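Local structure of N5-Carboxyaminoimidazole ribonucleotide synthetase (Staphylococcus aureus subsp. aureus, 3ORQ) at residues Val199-Asn204 with His249-Phe254; Phe209-Glu214 with Glu284-Ser289. The protein catalyses the ATP-dependent conversion of 5-aminoimidazole ribonucleotide and bicarbonate to N5-carboxyaminoimidazole ribonucleotide, a step of purine biosynthesis. One frame throughout, in Å; residues are numbered along the deposited sequence.

Interaction 1 (Val199-Asn204 with His249-Phe254); sequences VTRGNN and HFIGTF
R201, V199 and F254 give up the most surface where 199-204 pairs with 249-254, on two neighbouring antiparallel strands inside the eight-stranded sheet in the ATP-grasp domain. The R201 chain bends at chi3 (115°), where NE leaves CD, and NH1 at the end of the guanidinium donates to the carbonyl oxygen of F250 at 2.7 Å. That oxygen lies close to the guanidinium plane, at its edge, while the N-H comes in tilted out of the carbonyl plane. CD of R201 also packs against F250 O, so the arm and its terminal group wrap one carbonyl just before strand 252-261 begins. NH2 goes to OD1 of N205, which ties the group to the turn after strand 191-201.

On the same face of the sheet, V199 lies beside F254, the two side chains pointing the same way. CB of V199 sits over one face of the F254 ring, offset toward the rim, in a CH-pi contact 3.9 Å from the centroid. CG1, anti to the backbone N (chi1 -177°), adds a 3.6 Å contact with CZ of F254. F250 covers the opposite face of that ring, its CG over the centre, so the phenyl is clasped from both sides.

Beneath these side chains, V199 and F254 exchange two backbone hydrogen bonds, both 2.9 Å, and R201 and G252 exchange another pair. On the other face, OG1 of T200 and OG1 of T253 are 2.8 Å apart and have further partners on helix 290-298, T293 OG1 and Q290 O. The chemistry is thus divided by face, an apolar clasp with one buried arginine on one side and linked hydroxyls on the other; the neutral oxygens of F250 and N205 would be expected to stabilise the buried charge without neutralising it.

Interaction 2 (Phe209-Glu214 with Glu284-Ser289); sequences FFPLQE and EACDYS
F210 and P211 face C286 and the backbone of Y288 and S289 where strand 207-218 of the ATP-grasp domain's antiparallel sheet is interrupted, opposite the link between helices 282-285 and 290-298. The tight part is the far end of the F210 ring. With CG beside the backbone N and anti to the carbonyl carbon (chi1 -74°), the phenyl leaves the strand toward 284-289 and meets it with its edge. CE2 comes to 3.4 Å from the carbonyl oxygen of Y288, and CZ to 3.5 Å from that of S289. Both oxygens lie near the ring plane, so the weakly positive rim of the phenyl, not its pi face, is turned to the two carbonyls. T293 and Q290 of helix 290-298 also pack on this ring and place it between the sheet and the start of that helix.

Toward P211 the packing is looser. C286, the first residue to leave helical geometry after helix 282-285, directs its side chain at the strand, and SG reaches CG of P211 at 4.0 Å. The same sulfur is 4.3 Å from CD2 of F210, near the plane of the ring, so one sulfur packs against both side chains, a little more loosely than the ring tip packs on the backbone. P211 is partly exposed, and Y281 packs against it as well.

The outward side of the link belongs to the dimer: the ring of Y288 turns away from the strand to meet the ring of H337 of the second subunit, their planes about 30° apart. The link thus has the F210 ring edge and the P211 contact on one side and a subunit interface on the other. At its end S289 occupies the N-cap position of helix 290-298, where its OG makes a weak hydrogen bond to the backbone N of F291.

How the interactions relate
Interactions 1 and 2 sit 16 Å apart, centre to centre, on neighbouring strands of one sheet: 191-201 runs into 207-218 through the short connection 202-206, which includes the end of 199-204. They touch on both faces. CG2 of V199 packs against CD2 of F209 at 3.7 Å, and OG1 of T200 lies 3.8 Å from CE1 of F210. Helix 290-298 joins them further, since T293 meets T200 and T253 in interaction 1 and F210 in interaction 2. Neither touches the nucleotide site: in interaction 1 the F254 side chain is about 13 Å from the bound magnesium ion and that of F250 about 10 Å from that of E270, while interaction 2 borders the second subunit.

Interaction 1 (Val199-Asn204 with His249-Phe254)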
ATOM      1  N   VAL A 199       4.082   5.554  17.696  1.00  5.18           N
ATOM      2  CA  VAL A 199       4.689   4.442  18.405  1.00  3.22           C
ATOM      3  C   VAL A 199       3.854   3.196  18.189  1.00  4.45           C
ATOM      4  O   VAL A 199       2.632   3.277  17.981  1.00  3.91           O
ATOM      5  CB  VAL A 199       4.745   4.710  19.973  1.00  2.38           C
ATOM      6  CG1 VAL A 199       5.438   3.581  20.725  1.00  2.00           C
ATOM      7  CG2 VAL A 199       5.384   6.044  20.318  1.00  2.00           C
ATOM      8  N   THR A 200       4.499   2.030  18.241  1.00  4.72           N
ATOM      9  CA  THR A 200       3.708   0.802  18.182  1.00  5.43           C
ATOM     10  C   THR A 200       4.171  -0.118  19.279  1.00  4.31           C
ATOM     11  O   THR A 200       5.368  -0.337  19.460  1.00  6.44           O
ATOM     12  CB  THR A 200       3.817   0.057  16.809  1.00  4.76           C
ATOM     13  OG1 THR A 200       3.447   0.936  15.729  1.00  4.41           O
ATOM     14  CG2 THR A 200       2.828  -1.144  16.807  1.00  6.53           C
ATOM     15  N   ARG A 201       3.226  -0.692  19.990  1.00  4.39           N
ATOM     16  CA  ARG A 201       3.565  -1.609  21.088  1.00  4.85           C
ATOM     17  C   ARG A 201       2.911  -2.925  20.784  1.00  3.43           C
ATOM     18  O   ARG A 201       1.762  -2.950  20.346  1.00  5.09           O
ATOM     19  CB  ARG A 201       3.037  -1.069  22.418  1.00  4.61           C
ATOM     20  CG  ARG A 201       4.154  -0.714  23.381  1.00  8.98           C
ATOM     21  CD  ARG A 201       3.594  -0.441  24.788  1.00  7.28           C
ATOM     22  NE  ARG A 201       4.078  -1.440  25.707  1.00  8.00           N
ATOM     23  CZ  ARG A 201       3.346  -2.353  26.321  1.00  7.78           C
ATOM     24  NH1 ARG A 201       2.024  -2.418  26.157  1.00  5.22           N
ATOM     25  NH2 ARG A 201       3.970  -3.221  27.120  1.00  6.31           N
ATOM     26  N   GLY A 202       3.627  -4.012  20.968  1.00  2.00           N
ATOM     27  CA  GLY A 202       3.062  -5.302  20.602  1.00  4.21           C
ATOM     28  C   GLY A 202       3.287  -6.343  21.680  1.00  7.77           C
ATOM     29  O   GLY A 202       3.531  -6.032  22.846  1.00  9.12           O
ATOM     30  N   ASN A 203       3.201  -7.586  21.270  1.00  9.09           N
ATOM     31  CA  ASN A 203       3.385  -8.737  22.123  1.00 10.57           C
ATOM     32  C   ASN A 203       4.643  -8.717  22.975  1.00 11.42           C
ATOM     33  O   ASN A 203       5.685  -8.220  22.565  1.00 11.16           O
ATOM     34  CB  ASN A 203       3.444  -9.967  21.220  1.00  9.76           C
ATOM     35  CG  ASN A 203       2.467 -10.999  21.621  1.00 12.27           C
ATOM     36  OD1 ASN A 203       1.908 -10.938  22.723  1.00 13.92           O
ATOM     37  ND2 ASN A 203       2.216 -11.965  20.728  1.00 12.70           N
ATOM     38  N   ASN A 204       4.546  -9.296  24.163  1.00 13.21           N
ATOM     39  CA  ASN A 204       5.678  -9.416  25.078  1.00 14.11           C
ATOM     40  C   ASN A 204       6.505  -8.131  25.206  1.00 12.36           C
ATOM     41  O   ASN A 204       7.751  -8.146  25.058  1.00 12.61           O
ATOM     42  CB  ASN A 204       6.561 -10.594  24.661  1.00 15.96           C
ATOM     43  CG  ASN A 204       7.500 -11.055  25.782  1.00 23.00           C
ATOM     44  OD1 ASN A 204       7.165 -11.007  26.975  1.00 28.65           O
ATOM     45  ND2 ASN A 204       8.683 -11.514  25.395  1.00 27.34           N
ATOM     46  N   HIS A 249      -2.146   1.198  29.301  1.00  8.50           N
ATOM     47  CA  HIS A 249      -1.810   0.075  28.462  1.00  8.92           C
ATOM     48  C   HIS A 249      -2.066   0.416  26.988  1.00  7.43           C
ATOM     49  O   HIS A 249      -3.196   0.714  26.604  1.00  9.93           O
ATOM     50  CB  HIS A 249      -2.637  -1.139  28.859  1.00  9.95           C
ATOM     51  CG  HIS A 249      -2.400  -2.341  27.991  1.00 10.85           C
ATOM     52  ND1 HIS A 249      -1.200  -3.022  27.976  1.00 11.60           N
ATOM     53  CD2 HIS A 249      -3.206  -2.977  27.102  1.00 12.61           C
ATOM     54  CE1 HIS A 249      -1.282  -4.038  27.134  1.00  9.67           C
ATOM     55  NE2 HIS A 249      -2.488  -4.032  26.589  1.00 13.14           N
ATOM     56  N   PHE A 250      -1.020   0.348  26.175  1.00  5.62           N
ATOM     57  CA  PHE A 250      -1.141   0.453  24.716  1.00  4.61           C
ATOM     58  C   PHE A 250      -0.716  -0.806  24.001  1.00  5.38           C
ATOM     59  O   PHE A 250       0.359  -1.334  24.276  1.00  5.65           O
ATOM     60  CB  PHE A 250      -0.259   1.598  24.228  1.00  5.14           C
ATOM     61  CG  PHE A 250      -0.771   2.954  24.607  1.00  7.43           C
ATOM     62  CD1 PHE A 250      -1.921   3.480  23.982  1.00  4.17           C
ATOM     63  CD2 PHE A 250      -0.149   3.677  25.622  1.00  7.39           C
ATOM     64  CE1 PHE A 250      -2.404   4.745  24.332  1.00  6.25           C
ATOM     65  CE2 PHE A 250      -0.631   4.931  25.991  1.00  8.87           C
ATOM     66  CZ  PHE A 250      -1.739   5.472  25.362  1.00  7.52           C
ATOM     67  N   ILE A 251      -1.546  -1.290  23.085  1.00  6.56           N
ATOM     68  CA  ILE A 251      -1.125  -2.242  22.054  1.00  6.94           C
ATOM     69  C   ILE A 251      -1.522  -1.640  20.690  1.00  7.86           C
ATOM     70  O   ILE A 251      -2.476  -0.867  20.605  1.00  6.44           O
ATOM     71  CB  ILE A 251      -1.781  -3.622  22.228  1.00  8.63           C
ATOM     72  CG1 ILE A 251      -1.181  -4.354  23.452  1.00  9.57           C
ATOM     73  CG2 ILE A 251      -1.577  -4.464  20.962  1.00  6.80           C
ATOM     74  CD1 ILE A 251       0.333  -4.523  23.387  1.00  9.68           C
ATOM     75  N   GLY A 252      -0.743  -1.959  19.653  1.00  7.67           N
ATOM     76  CA  GLY A 252      -0.883  -1.368  18.327  1.00  4.40           C
ATOM     77  C   GLY A 252      -0.275   0.046  18.279  1.00  5.26           C
ATOM     78  O   GLY A 252       0.519   0.440  19.130  1.00  5.02           O
ATOM     79  N   THR A 253      -0.677   0.833  17.297  1.00  3.79           N
ATOM     80  CA  THR A 253      -0.102   2.159  17.131  1.00  3.83           C
ATOM     81  C   THR A 253      -0.839   3.197  17.968  1.00  4.69           C
ATOM     82  O   THR A 253      -2.080   3.198  18.025  1.00  4.05           O
ATOM     83  CB  THR A 253      -0.098   2.516  15.627  1.00  2.00           C
ATOM     84  OG1 THR A 253       0.856   1.645  14.999  1.00  2.34           O
ATOM     85  CG2 THR A 253       0.290   3.993  15.363  1.00  2.00           C
ATOM     86  N   PHE A 254      -0.082   4.073  18.625  1.00  5.13           N
ATOM     87  CA  PHE A 254      -0.676   5.271  19.263  1.00  5.30           C
ATOM     88  C   PHE A 254       0.251   6.440  18.989  1.00  6.33           C
ATOM     89  O   PHE A 254       1.383   6.246  18.552  1.00  5.13           O
ATOM     90  CB  PHE A 254      -0.907   5.054  20.766  1.00  5.56           C
ATOM     91  CG  PHE A 254       0.345   4.782  21.540  1.00  4.20           C
ATOM     92  CD1 PHE A 254       0.941   3.527  21.515  1.00  4.73           C
ATOM     93  CD2 PHE A 254       0.934   5.779  22.278  1.00  7.50           C
ATOM     94  CE1 PHE A 254       2.130   3.265  22.218  1.00  5.52           C
ATOM     95  CE2 PHE A 254       2.137   5.531  22.996  1.00  9.73           C
ATOM     96  CZ  PHE A 254       2.726   4.268  22.959  1.00  6.12           C
TER

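Interaction 2 (Phe209-Glu214 with Glu284-Ser289)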
ATOM      1  N   PHE A 209       9.446   2.920  17.460  1.00  8.45           N
ATOM      2  CA  PHE A 209       9.211   4.332  17.306  1.00  8.98           C
ATOM      3  C   PHE A 209       9.452   4.738  15.855  1.00  9.23           C
ATOM      4  O   PHE A 209      10.500   4.419  15.292  1.00 11.36           O
ATOM      5  CB  PHE A 209      10.168   5.138  18.208  1.00  8.34           C
ATOM      6  CG  PHE A 209       9.955   4.932  19.671  1.00  8.39           C
ATOM      7  CD1 PHE A 209      10.664   3.949  20.356  1.00 10.08           C
ATOM      8  CD2 PHE A 209       9.074   5.758  20.385  1.00 12.53           C
ATOM      9  CE1 PHE A 209      10.501   3.776  21.755  1.00 13.24           C
ATOM     10  CE2 PHE A 209       8.884   5.585  21.784  1.00 11.24           C
ATOM     11  CZ  PHE A 209       9.613   4.594  22.460  1.00 12.12           C
ATOM     12  N   PHE A 210       8.496   5.444  15.271  1.00  7.20           N
ATOM     13  CA  PHE A 210       8.671   6.083  13.987  1.00  8.28           C
ATOM     14  C   PHE A 210       9.499   7.358  14.163  1.00 10.42           C
ATOM     15  O   PHE A 210       9.644   7.854  15.277  1.00 11.29           O
ATOM     16  CB  PHE A 210       7.266   6.412  13.391  1.00  7.46           C
ATOM     17  CG  PHE A 210       6.553   5.181  12.874  1.00  6.78           C
ATOM     18  CD1 PHE A 210       5.964   4.288  13.765  1.00  6.50           C
ATOM     19  CD2 PHE A 210       6.538   4.873  11.501  1.00  3.35           C
ATOM     20  CE1 PHE A 210       5.350   3.108  13.292  1.00  8.26           C
ATOM     21  CE2 PHE A 210       5.937   3.678  11.025  1.00  2.00           C
ATOM     22  CZ  PHE A 210       5.345   2.809  11.908  1.00  2.00           C
ATOM     23  N   PRO A 211      10.073   7.878  13.066  1.00 11.16           N
ATOM     24  CA  PRO A 211      10.787   9.170  13.128  1.00  8.58           C
ATOM     25  C   PRO A 211       9.897  10.290  13.691  1.00  9.61           C
ATOM     26  O   PRO A 211       8.718  10.383  13.358  1.00  7.49           O
ATOM     27  CB  PRO A 211      11.112   9.472  11.646  1.00  9.01           C
ATOM     28  CG  PRO A 211      10.652   8.195  10.821  1.00 10.69           C
ATOM     29  CD  PRO A 211      10.380   7.113  11.825  1.00 10.54           C
ATOM     30  N   LEU A 212      10.476  11.153  14.522  1.00 11.00           N
ATOM     31  CA  LEU A 212       9.787  12.332  15.046  1.00 11.70           C
ATOM     32  C   LEU A 212       9.274  13.173  13.903  1.00 12.04           C
ATOM     33  O   LEU A 212       9.953  13.375  12.908  1.00 13.47           O
ATOM     34  CB  LEU A 212      10.737  13.145  15.911  1.00 11.27           C
ATOM     35  CG  LEU A 212      10.075  14.183  16.802  1.00 14.92           C
ATOM     36  CD1 LEU A 212       9.257  13.560  17.996  1.00 12.01           C
ATOM     37  CD2 LEU A 212      11.140  15.250  17.263  1.00 12.99           C
ATOM     38  N   GLN A 213       8.042  13.638  14.024  1.00 13.62           N
ATOM     39  CA  GLN A 213       7.432  14.369  12.948  1.00 14.61           C
ATOM     40  C   GLN A 213       7.055  15.774  13.407  1.00 15.87           C
ATOM     41  O   GLN A 213       6.724  15.991  14.577  1.00 17.55           O
ATOM     42  CB  GLN A 213       6.239  13.592  12.332  1.00 15.84           C
ATOM     43  CG  GLN A 213       5.285  12.927  13.283  1.00 18.42           C
ATOM     44  CD  GLN A 213       5.213  11.403  13.166  1.00 16.83           C
ATOM     45  OE1 GLN A 213       5.996  10.745  12.484  1.00 14.37           O
ATOM     46  NE2 GLN A 213       4.269  10.841  13.887  1.00 17.35           N
ATOM     47  N   GLU A 214       7.167  16.732  12.492  1.00 14.32           N
ATOM     48  CA  GLU A 214       6.940  18.130  12.809  1.00 14.35           C
ATOM     49  C   GLU A 214       5.630  18.602  12.141  1.00 15.04           C
ATOM     50  O   GLU A 214       5.409  18.403  10.948  1.00 15.74           O
ATOM     51  CB  GLU A 214       8.119  18.972  12.322  1.00 13.83           C
ATOM     52  CG  GLU A 214       7.865  20.448  12.401  1.00 17.15           C
ATOM     53  CD  GLU A 214       8.916  21.296  11.698  1.00 19.43           C
ATOM     54  OE1 GLU A 214       8.604  22.491  11.443  1.00 23.07           O
ATOM     55  OE2 GLU A 214      10.017  20.784  11.407  1.00 15.92           O
ATOM     56  N   GLU A 284       4.613   6.182   2.365  1.00  7.58           N
ATOM     57  CA  GLU A 284       5.592   6.284   1.270  1.00  7.39           C
ATOM     58  C   GLU A 284       7.046   6.355   1.743  1.00  6.77           C
ATOM     59  O   GLU A 284       7.963   5.881   1.041  1.00  7.77           O
ATOM     60  CB  GLU A 284       5.300   7.505   0.400  1.00  8.85           C
ATOM     61  CG  GLU A 284       4.063   7.356  -0.539  1.00 10.27           C
ATOM     62  CD  GLU A 284       2.783   7.549   0.219  1.00 10.13           C
ATOM     63  OE1 GLU A 284       2.884   8.040   1.359  1.00  5.64           O
ATOM     64  OE2 GLU A 284       1.695   7.178  -0.284  1.00  8.97           O
ATOM     65  N   ALA A 285       7.261   6.944   2.916  1.00  5.47           N
ATOM     66  CA  ALA A 285       8.624   7.377   3.331  1.00  5.75           C
ATOM     67  C   ALA A 285       9.400   6.384   4.186  1.00  5.36           C
ATOM     68  O   ALA A 285      10.627   6.490   4.283  1.00  7.63           O
ATOM     69  CB  ALA A 285       8.540   8.705   4.026  1.00  4.28           C
ATOM     70  N   CYS A 286       8.717   5.402   4.765  1.00  4.46           N
ATOM     71  CA  CYS A 286       9.375   4.465   5.739  1.00  4.09           C
ATOM     72  C   CYS A 286       9.344   3.070   5.203  1.00  3.44           C
ATOM     73  O   CYS A 286       8.579   2.775   4.276  1.00  4.19           O
ATOM     74  CB  CYS A 286       8.670   4.479   7.119  1.00  2.00           C
ATOM     75  SG  CYS A 286       8.755   6.065   7.984  1.00  7.45           S
ATOM     76  N   ASP A 287      10.130   2.190   5.809  1.00  2.00           N
ATOM     77  CA  ASP A 287      10.137   0.800   5.361  1.00  2.00           C
ATOM     78  C   ASP A 287       8.937   0.033   5.925  1.00  2.27           C
ATOM     79  O   ASP A 287       8.655  -1.108   5.499  1.00  2.83           O
ATOM     80  CB  ASP A 287      11.469   0.113   5.717  1.00  2.00           C
ATOM     81  CG  ASP A 287      11.887   0.326   7.179  1.00  6.86           C
ATOM     82  OD1 ASP A 287      11.215   1.088   7.913  1.00  7.70           O
ATOM     83  OD2 ASP A 287      12.901  -0.268   7.606  1.00 10.41           O
ATOM     84  N   TYR A 288       8.254   0.641   6.902  1.00  2.00           N
ATOM     85  CA  TYR A 288       6.987   0.127   7.459  1.00  2.00           C
ATOM     86  C   TYR A 288       6.092   1.348   7.659  1.00  2.27           C
ATOM     87  O   TYR A 288       6.589   2.425   7.983  1.00  3.46           O
ATOM     88  CB  TYR A 288       7.170  -0.506   8.830  1.00  2.00           C
ATOM     89  CG  TYR A 288       8.121  -1.710   8.881  1.00  2.00           C
ATOM     90  CD1 TYR A 288       9.485  -1.511   9.153  1.00  2.00           C
ATOM     91  CD2 TYR A 288       7.657  -3.008   8.699  1.00  2.00           C
ATOM     92  CE1 TYR A 288      10.377  -2.560   9.215  1.00  2.00           C
ATOM     93  CE2 TYR A 288       8.567  -4.113   8.724  1.00  2.00           C
ATOM     94  CZ  TYR A 288       9.928  -3.850   8.995  1.00  2.50           C
ATOM     95  OH  TYR A 288      10.842  -4.878   9.069  1.00  5.94           O
ATOM     96  N   SER A 289       4.781   1.200   7.484  1.00  2.00           N
ATOM     97  CA  SER A 289       3.886   2.323   7.786  1.00  3.97           C
ATOM     98  C   SER A 289       3.255   2.108   9.139  1.00  2.35           C
ATOM     99  O   SER A 289       3.300   1.020   9.669  1.00  3.74           O
ATOM    100  CB  SER A 289       2.781   2.473   6.714  1.00  3.39           C
ATOM    101  OG  SER A 289       1.680   1.618   7.005  1.00  2.32           O
TER